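Local structure of sigma-c capsid protein (Avian reovirus, 2VRS) at the interface of chains A and B. The protein forms the homotrimeric fibre by which the avian reovirus capsid attaches to host cells, and induces apoptosis of those cells. Numbering follows the deposited sequence. Chains: chain A/B, Sigma-c capsid protein.

The interface of chains A and B. Residues chain A 37, 40, 42-43; chain B 42-43.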
ATOM      1  N   LEU A  37      28.475   8.714  30.388  1.00 29.51           N
ATOM      2  CA  LEU A  37      28.539   8.482  28.931  1.00 26.84           C
ATOM      3  C   LEU A  37      28.395   6.992  28.605  1.00 31.57           C
ATOM      4  O   LEU A  37      27.735   6.611  27.619  1.00 29.26           O
ATOM      5  CB  LEU A  37      29.828   9.058  28.304  1.00 27.02           C
ATOM      6  CG  LEU A  37      29.930  10.578  28.143  1.00 22.81           C
ATOM      7  CD1 LEU A  37      31.333  11.036  27.837  1.00 25.89           C
ATOM      8  CD2 LEU A  37      28.989  11.067  27.024  1.00 24.88           C
ATOM      9  N   THR A  40      24.819   5.689  28.219  1.00 34.23           N
ATOM     10  CA  THR A  40      24.000   6.310  27.169  1.00 33.92           C
ATOM     11  C   THR A  40      23.112   5.255  26.495  1.00 36.30           C
ATOM     12  O   THR A  40      23.630   4.311  25.915  1.00 29.80           O
ATOM     13  CB  THR A  40      24.877   6.980  26.101  1.00 36.07           C
ATOM     14  OG1 THR A  40      25.738   7.951  26.725  1.00 31.89           O
ATOM     15  CG2 THR A  40      24.015   7.672  25.019  1.00 30.20           C
ATOM     16  N   SER A  42      21.383   5.207  23.697  1.00 34.75           N
ATOM     17  CA  SER A  42      21.527   5.047  22.246  1.00 35.75           C
ATOM     18  C   SER A  42      22.746   4.233  21.828  1.00 36.51           C
ATOM     19  O   SER A  42      22.861   3.813  20.670  1.00 32.42           O
ATOM     20  CB  SER A  42      21.507   6.396  21.527  1.00 33.80           C
ATOM     21  OG  SER A  42      22.715   7.108  21.724  1.00 39.91           O
ATOM     22  N   HIS A  43      23.680   3.993  22.749  1.00 31.81           N
ATOM     23  CA  HIS A  43      24.793   3.124  22.381  1.00 34.26           C
ATOM     24  C   HIS A  43      24.261   1.719  22.039  1.00 33.07           C
ATOM     25  O   HIS A  43      23.363   1.203  22.707  1.00 32.71           O
ATOM     26  CB  HIS A  43      25.845   3.044  23.506  1.00 35.80           C
ATOM     27  CG  HIS A  43      26.600   4.321  23.732  1.00 37.03           C
ATOM     28  ND1 HIS A  43      27.496   4.469  24.774  1.00 32.76           N
ATOM     29  CD2 HIS A  43      26.614   5.499  23.057  1.00 32.98           C
ATOM     30  CE1 HIS A  43      28.017   5.681  24.740  1.00 40.69           C
ATOM     31  NE2 HIS A  43      27.503   6.329  23.709  1.00 30.27           N
TER
ATOM     32  N   SER B  42      23.715  11.795  18.174  1.00 27.91           N
ATOM     33  CA  SER B  42      22.910  10.576  18.329  1.00 30.36           C
ATOM     34  C   SER B  42      22.537  10.191  19.757  1.00 34.34           C
ATOM     35  O   SER B  42      21.719   9.292  19.956  1.00 30.89           O
ATOM     36  CB  SER B  42      23.575   9.399  17.619  1.00 31.51           C
ATOM     37  OG  SER B  42      24.739   8.983  18.317  1.00 36.47           O
ATOM     38  N   HIS B  43      23.121  10.858  20.767  1.00 28.96           N
ATOM     39  CA  HIS B  43      22.720  10.575  22.136  1.00 25.18           C
ATOM     40  C   HIS B  43      21.247  10.902  22.412  1.00 27.77           C
ATOM     41  O   HIS B  43      20.554  10.208  23.175  1.00 33.12           O
ATOM     42  CB  HIS B  43      23.628  11.340  23.121  1.00 23.79           C
ATOM     43  CG  HIS B  43      25.007  10.768  23.235  1.00 31.23           C
ATOM     44  ND1 HIS B  43      25.914  11.213  24.176  1.00 28.08           N
ATOM     45  CD2 HIS B  43      25.644   9.803  22.526  1.00 30.33           C
ATOM     46  CE1 HIS B  43      27.054  10.561  24.028  1.00 28.79           C
ATOM     47  NE2 HIS B  43      26.914   9.681  23.050  1.00 30.02           N
TER
HETATM   48  O   HOH W   1      24.753   7.027  20.330  1.00 28.02           O
HETATM   49  O   HOH W   2      20.575   7.872  24.349  1.00 28.86           O
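The imidazole of B:His43 packs against A:Leu37, in the last turn of chain A helix 8-38, and against A:Thr40 just past it. The methyl CG2 of A:Thr40 lies over one face of this ring, offset toward the rim and 3.8 Å from the ring centroid, in a CH-pi contact. CG2 is anti to the backbone N of A:Thr40 (OG1 chi1 -57°), which turns the methyl toward chain B. The hydroxyl OG1 is instead turned back to its own chain and donates to the carbonyl O of A:Leu37 at 2.6 Å. This bond fixes the rotation of the threonine. From the helix end, methyl CD2 of A:Leu37 meets CE1 of B:His43 at 3.6 Å, its side chain crossing that of the histidine at about a right angle.

The two histidines meet tip to tip. NE2 of A:His43 is 3.5 Å from NE2 of B:His43, and the rings are turned edge-to-face, with 67° between their planes. A:Thr40 flanks both rings, with CB over the centre of one face of A:His43 and CG2 over a face of B:His43. This is the tightly packed part.

The serine side is looser and watered. OG of A:Ser42 donates to the backbone O of B:Ser42 at 3.0 Å. The hydroxyl approaches from above the carbonyl plane, so it does not use a lone-pair direction. Water 1 links the OG atoms of both serines and also sits in plane at the edge of the A:His43 ring. Water 2 joins N of A:Ser42 to the backbone O of B:His43.

Residues 42 and 43 play different parts on the two sides of this contact, which is not an exact two-fold: 57 Å² of B:His43 is buried, but 1 Å² of A:His43. In the homotrimer each subunit would show both sides, one to each neighbour. The site ties neighbouring subunits together where the triple coiled coil gives way to the beta-spiral, and it likely steadies that junction.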